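Local atomic coordinates of putative glucoamylase (PDB entry 3EU8), a protein that is of unproven function but is probably a glucoamylase-like glycoside hydrolase that releases sugar from glucan chains or related carbohydrates. Residues P110-G115 with Q121-K126; Y184-P189 with W193-P198. All blocks are in the same frame, centred on the assembly; numbering follows the deposited sequence.

Contact 1: P110-G115 with Q121-K126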
ATOM      1  N   PRO A 110      -8.750 -13.644  -0.597  1.00 21.76           N
ATOM      2  CA  PRO A 110      -9.062 -13.198   0.740  1.00 22.78           C
ATOM      3  C   PRO A 110      -8.020 -12.208   1.262  1.00 22.66           C
ATOM      4  O   PRO A 110      -6.937 -12.118   0.713  1.00 22.86           O
ATOM      5  CB  PRO A 110      -8.972 -14.483   1.553  1.00 23.07           C
ATOM      6  CG  PRO A 110      -7.936 -15.327   0.787  1.00 23.56           C
ATOM      7  CD  PRO A 110      -8.253 -15.047  -0.616  1.00 22.48           C
ATOM      8  N   HIS A 111      -8.351 -11.477   2.314  1.00 22.37           N
ATOM      9  CA  HIS A 111      -7.360 -10.633   2.986  1.00 21.35           C
ATOM     10  C   HIS A 111      -6.175 -11.473   3.482  1.00 19.58           C
ATOM     11  O   HIS A 111      -5.009 -11.167   3.164  1.00 20.33           O
ATOM     12  CB  HIS A 111      -8.020  -9.863   4.121  1.00 21.04           C
ATOM     13  CG  HIS A 111      -7.163  -8.786   4.727  1.00 21.88           C
ATOM     14  ND1 HIS A 111      -7.693  -7.796   5.527  1.00 24.78           N
ATOM     15  CD2 HIS A 111      -5.838  -8.502   4.604  1.00 24.80           C
ATOM     16  CE1 HIS A 111      -6.729  -6.975   5.906  1.00 29.74           C
ATOM     17  NE2 HIS A 111      -5.591  -7.379   5.364  1.00 20.62           N
ATOM     18  N   TRP A 112      -6.469 -12.561   4.190  1.00 20.58           N
ATOM     19  CA  TRP A 112      -5.441 -13.414   4.784  1.00 22.49           C
ATOM     20  C   TRP A 112      -5.602 -14.870   4.441  1.00 22.26           C
ATOM     21  O   TRP A 112      -6.731 -15.362   4.251  1.00 22.96           O
ATOM     22  CB  TRP A 112      -5.459 -13.291   6.327  1.00 21.06           C
ATOM     23  CG  TRP A 112      -5.144 -11.899   6.837  1.00 27.63           C
ATOM     24  CD1 TRP A 112      -3.946 -11.278   6.782  1.00 27.48           C
ATOM     25  CD2 TRP A 112      -6.041 -10.978   7.471  1.00 37.12           C
ATOM     26  NE1 TRP A 112      -4.024 -10.047   7.340  1.00 26.11           N
ATOM     27  CE2 TRP A 112      -5.296  -9.823   7.775  1.00 40.02           C
ATOM     28  CE3 TRP A 112      -7.408 -11.002   7.795  1.00 46.24           C
ATOM     29  CZ2 TRP A 112      -5.872  -8.674   8.396  1.00 49.46           C
ATOM     30  CZ3 TRP A 112      -7.995  -9.835   8.403  1.00 42.68           C
ATOM     31  CH2 TRP A 112      -7.223  -8.709   8.703  1.00 43.27           C
ATOM     32  N   TRP A 113      -4.465 -15.552   4.359  1.00 21.57           N
ATOM     33  CA  TRP A 113      -4.391 -17.014   4.411  1.00 23.62           C
ATOM     34  C   TRP A 113      -3.380 -17.380   5.499  1.00 22.85           C
ATOM     35  O   TRP A 113      -2.531 -16.572   5.866  1.00 21.21           O
ATOM     36  CB  TRP A 113      -3.799 -17.673   3.153  1.00 21.78           C
ATOM     37  CG  TRP A 113      -4.400 -17.385   1.833  1.00 23.61           C
ATOM     38  CD1 TRP A 113      -5.361 -18.102   1.205  1.00 24.18           C
ATOM     39  CD2 TRP A 113      -4.007 -16.345   0.925  1.00 23.58           C
ATOM     40  NE1 TRP A 113      -5.639 -17.539  -0.027  1.00 22.50           N
ATOM     41  CE2 TRP A 113      -4.803 -16.475  -0.231  1.00 27.69           C
ATOM     42  CE3 TRP A 113      -3.083 -15.292   0.994  1.00 24.79           C
ATOM     43  CZ2 TRP A 113      -4.678 -15.611  -1.334  1.00 27.02           C
ATOM     44  CZ3 TRP A 113      -2.950 -14.438  -0.094  1.00 26.77           C
ATOM     45  CH2 TRP A 113      -3.755 -14.601  -1.247  1.00 25.37           C
ATOM     46  N   ASN A 114      -3.510 -18.602   5.990  1.00 21.16           N
ATOM     47  CA  ASN A 114      -2.434 -19.285   6.643  1.00 22.27           C
ATOM     48  C   ASN A 114      -1.482 -19.752   5.546  1.00 20.65           C
ATOM     49  O   ASN A 114      -1.860 -20.504   4.653  1.00 20.86           O
ATOM     50  CB  ASN A 114      -2.969 -20.455   7.469  1.00 20.26           C
ATOM     51  CG  ASN A 114      -1.890 -21.117   8.305  1.00 24.89           C
ATOM     52  OD1 ASN A 114      -0.714 -21.121   7.942  1.00 27.74           O
ATOM     53  ND2 ASN A 114      -2.294 -21.711   9.414  1.00 25.25           N
ATOM     54  N   GLY A 115      -0.263 -19.222   5.587  1.00 21.34           N
ATOM     55  CA  GLY A 115       0.745 -19.516   4.573  1.00 22.63           C
ATOM     56  C   GLY A 115       1.088 -20.984   4.481  1.00 22.50           C
ATOM     57  O   GLY A 115       1.457 -21.460   3.415  1.00 23.41           O
ATOM     58  N   GLN A 121      -7.760 -17.259   6.214  1.00 24.86           N
ATOM     59  CA  GLN A 121      -7.757 -16.977   7.635  1.00 26.72           C
ATOM     60  C   GLN A 121      -8.759 -15.832   7.831  1.00 28.53           C
ATOM     61  O   GLN A 121      -8.516 -14.717   7.386  1.00 26.27           O
ATOM     62  CB  GLN A 121      -6.351 -16.627   8.121  1.00 26.91           C
ATOM     63  CG  GLN A 121      -6.153 -16.455   9.639  1.00 30.44           C
ATOM     64  CD  GLN A 121      -6.419 -17.731  10.465  1.00 31.40           C
ATOM     65  OE1 GLN A 121      -5.729 -18.749  10.364  1.00 34.66           O
ATOM     66  NE2 GLN A 121      -7.435 -17.662  11.269  1.00 30.44           N
ATOM     67  N   PRO A 122      -9.919 -16.112   8.454  1.00 32.14           N
ATOM     68  CA  PRO A 122     -10.917 -15.056   8.530  1.00 35.77           C
ATOM     69  C   PRO A 122     -10.480 -13.933   9.450  1.00 41.05           C
ATOM     70  O   PRO A 122      -9.746 -14.186  10.403  1.00 38.24           O
ATOM     71  CB  PRO A 122     -12.134 -15.754   9.139  1.00 35.22           C
ATOM     72  CG  PRO A 122     -11.863 -17.188   9.062  1.00 35.45           C
ATOM     73  CD  PRO A 122     -10.384 -17.343   9.102  1.00 31.97           C
ATOM     74  N   PHE A 123     -10.892 -12.697   9.153  1.00 47.54           N
ATOM     75  CA  PHE A 123     -11.017 -11.717  10.233  1.00 51.95           C
ATOM     76  C   PHE A 123     -12.439 -11.619  10.676  1.00 54.64           C
ATOM     77  O   PHE A 123     -13.273 -11.035   9.984  1.00 57.33           O
ATOM     78  CB  PHE A 123     -10.591 -10.324   9.881  1.00 52.83           C
ATOM     79  CG  PHE A 123     -10.567  -9.398  11.076  1.00 56.78           C
ATOM     80  CD1 PHE A 123      -9.494  -9.437  11.971  1.00 56.76           C
ATOM     81  CD2 PHE A 123     -11.631  -8.525  11.330  1.00 62.30           C
ATOM     82  CE1 PHE A 123      -9.453  -8.603  13.070  1.00 60.15           C
ATOM     83  CE2 PHE A 123     -11.610  -7.681  12.442  1.00 63.34           C
ATOM     84  CZ  PHE A 123     -10.517  -7.721  13.316  1.00 64.92           C
ATOM     85  N   GLY A 124     -12.716 -12.157  11.855  1.00 56.08           N
ATOM     86  CA  GLY A 124     -14.064 -12.126  12.362  1.00 57.19           C
ATOM     87  C   GLY A 124     -14.978 -12.970  11.499  1.00 56.88           C
ATOM     88  O   GLY A 124     -14.690 -13.249  10.324  1.00 58.14           O
ATOM     89  N   GLN A 125     -16.103 -13.331  12.096  1.00 54.88           N
ATOM     90  CA  GLN A 125     -16.912 -14.444  11.646  1.00 54.05           C
ATOM     91  C   GLN A 125     -17.253 -14.410  10.150  1.00 50.67           C
ATOM     92  O   GLN A 125     -17.106 -15.428   9.466  1.00 51.78           O
ATOM     93  CB  GLN A 125     -18.201 -14.486  12.480  1.00 55.26           C
ATOM     94  CG  GLN A 125     -18.972 -15.794  12.375  1.00 59.11           C
ATOM     95  CD  GLN A 125     -20.472 -15.609  12.565  1.00 64.76           C
ATOM     96  OE1 GLN A 125     -20.947 -14.489  12.808  1.00 66.75           O
ATOM     97  NE2 GLN A 125     -21.231 -16.710  12.452  1.00 63.51           N
ATOM     98  N   LYS A 126     -17.701 -13.251   9.656  1.00 46.35           N
ATOM     99  CA  LYS A 126     -18.310 -13.166   8.323  1.00 43.36           C
ATOM    100  C   LYS A 126     -17.340 -12.777   7.184  1.00 39.32           C
ATOM    101  O   LYS A 126     -17.697 -12.893   6.007  1.00 36.34           O
ATOM    102  CB  LYS A 126     -19.531 -12.238   8.352  1.00 43.92           C
ATOM    103  CG  LYS A 126     -20.647 -12.753   9.258  1.00 47.08           C
ATOM    104  CD  LYS A 126     -21.966 -12.044   9.034  1.00 51.49           C
ATOM    105  CE  LYS A 126     -23.038 -12.498  10.041  1.00 52.63           C
ATOM    106  NZ  LYS A 126     -24.321 -11.754   9.832  1.00 51.51           N
TER
HETATM  107  O   HOH W   1      -9.335 -13.047   5.290  1.00 19.20           O
HETATM  108  O   HOH W   2      -4.776 -21.168  10.876  1.00 35.96           O
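Trp112 and Gln121 are joined backbone to backbone where the chain folds back after the short strand 112-114. Gln121 N donates to Trp112 O at 2.9 Å. Water 1 adds a second link. It accepts from Trp112 N and donates to Gln121 O, the latter at 2.8 Å.

Apolar contact is made by Trp112 and by the CB of Gln121, which lies 3.9 Å from Trp112 CB. Gln121 O and Phe123 CB come to the edge of the indole, near its plane. The six-membered ring of Trp112 and the Phe123 ring lie obliquely, centroids 5.8 Å apart and planes at 49°. This is neither a stack nor an edge-to-face pair. The indole NE1 is hydrogen-bonded to Glu46 OE1.

A polar link closes the outer end. Gln121 bends at chi2 (63°), and water 2 joins its OE1 to Asn114 ND2. The water donates to OE1 at 2.6 Å and accepts from ND2 at 2.9 Å. Asn114 OD1 is taken by Glu116 N.

One direct bond and two water bridges link the segments. Ordered water therefore probably contributes to holding them together, consistent with a surface site.

Contact 2: Y184-P189 with W193-P198; sequences YWHWSP and WEMNFP
The loop between strand 186-187 and helix 206-214 folds back through a type I beta turn, Trp193 to Asn196, and packs against Tyr184 to Trp187. It leads into the region assigned to the putative glucoamylase family, of the six-hairpin clan. A weak bond from Asn196 N to Trp193 O closes the turn. At the far end Tyr184 and Pro198 form a single beta bridge. Trp185 N donates to Phe197 O there at 3.1 Å.

Aromatic rings fill the contact. Tyr184, Trp187 and Trp193 form a cluster. Trp187 turns its edge to the face of Trp193, with CD1 over the centre of the indole and 3.5 Å from Trp193 CZ2. Trp193 in turn directs its edge to the face of Tyr184 in an offset edge-to-face pair. Pro198 CB sits over one face of the Tyr184 ring, a CH-pi contact. His177 stacks on Trp193, and Trp174 meets both tryptophans. A separate offset edge-to-face pair sets the edge of Trp185 against the face of Phe197, planes at 85°.

His186 lies between two neighbours. Trp185 CD1 is over one face of its imidazole and the methyl of selenomethionine Met195 is over the other, with CE 3.8 Å from the ring centroid. Met195 reaches it because its chain is bent at chi2 and chi3 (-69° and -63°).

Water supplies most of the polar links. Water 4 donates to His186 O and accepts from Asn196 N. Water 5 accepts from Phe197 N and also bonds His186 ND1, 3.0 Å away. The Asn196 amide lies nearly coplanar with the Tyr184 ring, OD1 at its edge 3.5 Å from Tyr184 CE2. Water 3 donates to Asn196 OD1 at 2.7 Å and is the same distance from Tyr184 OH.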
ATOM      1  N   TYR A 184     -18.669  -3.756  -4.034  1.00 23.11           N
ATOM      2  CA  TYR A 184     -18.655  -4.209  -2.651  1.00 24.47           C
ATOM      3  C   TYR A 184     -17.279  -4.786  -2.290  1.00 25.07           C
ATOM      4  O   TYR A 184     -16.642  -5.421  -3.111  1.00 26.24           O
ATOM      5  CB  TYR A 184     -19.729  -5.261  -2.426  1.00 26.67           C
ATOM      6  CG  TYR A 184     -21.085  -4.676  -2.304  1.00 22.60           C
ATOM      7  CD1 TYR A 184     -21.717  -4.143  -3.422  1.00 27.50           C
ATOM      8  CD2 TYR A 184     -21.717  -4.571  -1.072  1.00 26.76           C
ATOM      9  CE1 TYR A 184     -22.948  -3.550  -3.319  1.00 21.86           C
ATOM     10  CE2 TYR A 184     -22.969  -4.007  -0.968  1.00 31.40           C
ATOM     11  CZ  TYR A 184     -23.577  -3.486  -2.102  1.00 24.97           C
ATOM     12  OH  TYR A 184     -24.838  -2.908  -2.051  1.00 31.79           O
ATOM     13  N   TRP A 185     -16.842  -4.502  -1.077  1.00 24.78           N
ATOM     14  CA  TRP A 185     -15.525  -4.841  -0.571  1.00 27.40           C
ATOM     15  C   TRP A 185     -15.364  -6.378  -0.432  1.00 27.16           C
ATOM     16  O   TRP A 185     -14.322  -6.929  -0.762  1.00 26.76           O
ATOM     17  CB  TRP A 185     -15.348  -4.135   0.804  1.00 26.87           C
ATOM     18  CG  TRP A 185     -13.977  -4.078   1.376  1.00 31.24           C
ATOM     19  CD1 TRP A 185     -13.110  -5.129   1.590  1.00 35.24           C
ATOM     20  CD2 TRP A 185     -13.296  -2.900   1.837  1.00 34.80           C
ATOM     21  NE1 TRP A 185     -11.939  -4.669   2.150  1.00 34.21           N
ATOM     22  CE2 TRP A 185     -12.025  -3.306   2.314  1.00 38.63           C
ATOM     23  CE3 TRP A 185     -13.637  -1.538   1.894  1.00 36.78           C
ATOM     24  CZ2 TRP A 185     -11.077  -2.388   2.831  1.00 32.94           C
ATOM     25  CZ3 TRP A 185     -12.695  -0.625   2.410  1.00 32.90           C
ATOM     26  CH2 TRP A 185     -11.430  -1.061   2.859  1.00 31.16           C
ATOM     27  N   HIS A 186     -16.415  -7.037   0.045  1.00 26.67           N
ATOM     28  CA  HIS A 186     -16.362  -8.440   0.432  1.00 27.72           C
ATOM     29  C   HIS A 186     -17.459  -9.272  -0.232  1.00 29.33           C
ATOM     30  O   HIS A 186     -18.519  -8.742  -0.564  1.00 30.90           O
ATOM     31  CB  HIS A 186     -16.557  -8.646   1.953  1.00 27.14           C
ATOM     32  CG  HIS A 186     -15.877  -7.644   2.834  1.00 30.67           C
ATOM     33  ND1 HIS A 186     -16.520  -6.519   3.316  1.00 37.05           N
ATOM     34  CD2 HIS A 186     -14.637  -7.636   3.384  1.00 30.25           C
ATOM     35  CE1 HIS A 186     -15.691  -5.847   4.100  1.00 40.19           C
ATOM     36  NE2 HIS A 186     -14.532  -6.491   4.138  1.00 27.23           N
ATOM     37  N   TRP A 187     -17.179 -10.572  -0.377  1.00 27.47           N
ATOM     38  CA  TRP A 187     -18.169 -11.602  -0.659  1.00 27.67           C
ATOM     39  C   TRP A 187     -17.727 -12.908  -0.018  1.00 27.65           C
ATOM     40  O   TRP A 187     -16.570 -13.292  -0.118  1.00 27.73           O
ATOM     41  CB  TRP A 187     -18.376 -11.818  -2.155  1.00 29.41           C
ATOM     42  CG  TRP A 187     -19.320 -12.947  -2.445  1.00 27.55           C
ATOM     43  CD1 TRP A 187     -20.677 -12.911  -2.378  1.00 27.51           C
ATOM     44  CD2 TRP A 187     -18.970 -14.290  -2.835  1.00 28.45           C
ATOM     45  NE1 TRP A 187     -21.194 -14.155  -2.691  1.00 30.45           N
ATOM     46  CE2 TRP A 187     -20.173 -15.014  -2.969  1.00 27.97           C
ATOM     47  CE3 TRP A 187     -17.755 -14.952  -3.056  1.00 30.86           C
ATOM     48  CZ2 TRP A 187     -20.202 -16.369  -3.343  1.00 28.99           C
ATOM     49  CZ3 TRP A 187     -17.787 -16.291  -3.425  1.00 30.28           C
ATOM     50  CH2 TRP A 187     -19.005 -16.981  -3.582  1.00 28.21           C
ATOM     51  N   SER A 188     -18.670 -13.593   0.621  1.00 29.25           N
ATOM     52  CA  SER A 188     -18.446 -14.916   1.243  1.00 29.41           C
ATOM     53  C   SER A 188     -19.339 -16.025   0.645  1.00 29.41           C
ATOM     54  O   SER A 188     -20.553 -15.822   0.439  1.00 27.97           O
ATOM     55  CB  SER A 188     -18.724 -14.798   2.753  1.00 28.87           C
ATOM     56  OG  SER A 188     -18.709 -16.058   3.366  1.00 28.13           O
ATOM     57  N   PRO A 189     -18.757 -17.200   0.358  1.00 30.42           N
ATOM     58  CA  PRO A 189     -19.589 -18.358  -0.045  1.00 32.56           C
ATOM     59  C   PRO A 189     -20.637 -18.716   1.003  1.00 34.42           C
ATOM     60  O   PRO A 189     -21.756 -19.069   0.657  1.00 34.24           O
ATOM     61  CB  PRO A 189     -18.599 -19.520  -0.185  1.00 32.42           C
ATOM     62  CG  PRO A 189     -17.253 -18.937  -0.077  1.00 36.88           C
ATOM     63  CD  PRO A 189     -17.317 -17.507   0.377  1.00 31.37           C
ATOM     64  N   TRP A 193     -23.415 -11.500   0.932  1.00 33.71           N
ATOM     65  CA  TRP A 193     -23.155 -10.056   0.922  1.00 33.41           C
ATOM     66  C   TRP A 193     -23.357  -9.401   2.301  1.00 34.51           C
ATOM     67  O   TRP A 193     -23.477  -8.173   2.402  1.00 33.16           O
ATOM     68  CB  TRP A 193     -24.043  -9.393  -0.119  1.00 30.67           C
ATOM     69  CG  TRP A 193     -23.887 -10.004  -1.476  1.00 35.06           C
ATOM     70  CD1 TRP A 193     -24.741 -10.883  -2.107  1.00 36.24           C
ATOM     71  CD2 TRP A 193     -22.802  -9.794  -2.371  1.00 32.73           C
ATOM     72  NE1 TRP A 193     -24.240 -11.218  -3.336  1.00 33.41           N
ATOM     73  CE2 TRP A 193     -23.048 -10.572  -3.517  1.00 28.75           C
ATOM     74  CE3 TRP A 193     -21.618  -9.061  -2.294  1.00 29.73           C
ATOM     75  CZ2 TRP A 193     -22.168 -10.606  -4.579  1.00 27.23           C
ATOM     76  CZ3 TRP A 193     -20.762  -9.091  -3.352  1.00 25.71           C
ATOM     77  CH2 TRP A 193     -21.033  -9.855  -4.474  1.00 25.13           C
ATOM     78  N   GLU A 194     -23.386 -10.215   3.356  1.00 35.17           N
ATOM     79  CA  GLU A 194     -23.771  -9.729   4.679  1.00 37.22           C
ATOM     80  C   GLU A 194     -22.811  -8.685   5.263  1.00 37.36           C
ATOM     81  O   GLU A 194     -23.219  -7.881   6.106  1.00 37.74           O
ATOM     82  CB  GLU A 194     -23.939 -10.887   5.652  1.00 37.16           C
ATOM     83  CG  GLU A 194     -25.259 -11.640   5.512  1.00 42.13           C
ATOM     84  CD  GLU A 194     -25.358 -12.811   6.504  1.00 46.71           C
ATOM     85  OE1 GLU A 194     -24.932 -12.630   7.674  1.00 42.91           O
ATOM     86  OE2 GLU A 194     -25.852 -13.899   6.108  1.00 45.01           O
HETATM   87  N   MSE A 195     -21.549  -8.690   4.839  1.00 37.53           N
HETATM   88  CA  MSE A 195     -20.619  -7.631   5.263  1.00 38.07           C
HETATM   89  C   MSE A 195     -21.126  -6.287   4.743  1.00 37.63           C
HETATM   90  O   MSE A 195     -20.989  -5.265   5.406  1.00 38.29           O
HETATM   91  CB  MSE A 195     -19.190  -7.873   4.781  1.00 36.94           C
HETATM   92  CG  MSE A 195     -18.453  -9.008   5.458  1.00 40.20           C
HETATM   93 SE   MSE A 195     -18.023  -8.648   7.317  0.75 30.71          SE
HETATM   94  CE  MSE A 195     -16.826  -7.088   7.080  1.00 35.41           C
ATOM     95  N   ASN A 196     -21.704  -6.300   3.548  1.00 37.83           N
ATOM     96  CA  ASN A 196     -22.451  -5.163   3.042  1.00 38.30           C
ATOM     97  C   ASN A 196     -21.706  -3.820   3.060  1.00 37.20           C
ATOM     98  O   ASN A 196     -22.162  -2.853   3.635  1.00 37.47           O
ATOM     99  CB  ASN A 196     -23.736  -5.046   3.859  1.00 38.43           C
ATOM    100  CG  ASN A 196     -24.724  -4.097   3.239  1.00 41.13           C
ATOM    101  OD1 ASN A 196     -24.719  -3.900   2.032  1.00 41.54           O
ATOM    102  ND2 ASN A 196     -25.577  -3.506   4.062  1.00 35.98           N
ATOM    103  N   PHE A 197     -20.573  -3.757   2.395  1.00 36.08           N
ATOM    104  CA  PHE A 197     -19.760  -2.557   2.416  1.00 34.90           C
ATOM    105  C   PHE A 197     -19.557  -2.046   0.998  1.00 30.66           C
ATOM    106  O   PHE A 197     -18.535  -2.336   0.381  1.00 29.51           O
ATOM    107  CB  PHE A 197     -18.423  -2.895   3.107  1.00 35.67           C
ATOM    108  CG  PHE A 197     -17.739  -1.709   3.735  1.00 45.66           C
ATOM    109  CD1 PHE A 197     -16.987  -0.820   2.957  1.00 49.88           C
ATOM    110  CD2 PHE A 197     -17.847  -1.477   5.111  1.00 53.33           C
ATOM    111  CE1 PHE A 197     -16.354   0.289   3.536  1.00 52.60           C
ATOM    112  CE2 PHE A 197     -17.220  -0.370   5.701  1.00 59.48           C
ATOM    113  CZ  PHE A 197     -16.465   0.509   4.910  1.00 58.78           C
ATOM    114  N   PRO A 198     -20.538  -1.296   0.452  1.00 29.91           N
ATOM    115  CA  PRO A 198     -20.240  -0.655  -0.849  1.00 29.01           C
ATOM    116  C   PRO A 198     -19.169   0.410  -0.662  1.00 28.88           C
ATOM    117  O   PRO A 198     -19.169   1.099   0.344  1.00 29.06           O
ATOM    118  CB  PRO A 198     -21.588  -0.034  -1.288  1.00 28.69           C
ATOM    119  CG  PRO A 198     -22.413   0.075  -0.055  1.00 29.16           C
ATOM    120  CD  PRO A 198     -21.884  -0.952   0.952  1.00 28.41           C
TER
HETATM  121  O   HOH W   3     -25.993  -2.308   0.286  1.00 40.06           O
HETATM  122  O   HOH W   4     -20.516  -8.097   1.148  1.00 22.12           O
HETATM  123  O   HOH W   5     -18.967  -5.960   1.622  1.00 28.65           O

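In the fold
Contacts 1 and 2 follow one another along the chain, on the same side of the chain's centre, their own centres about 14 Å apart. They meet directly. Lys126 of contact 1 forms a salt bridge with Glu194 of contact 2. The modelled 2.4 Å between Lys126 NZ and Glu194 OE1 is unusually short, and the exact length is doubtful. Lys126 O also packs on Ser188 CB and Met195 CG. Strand 112-114 pairs with strand 61-63, and strand 186-187 with strand 130-131. Ethanediol, probably from the crystallisation liquor, lies about 3 Å from the Trp112 side chain and about 4 Å from that of Trp185, nearest atoms. This alone establishes no substrate site.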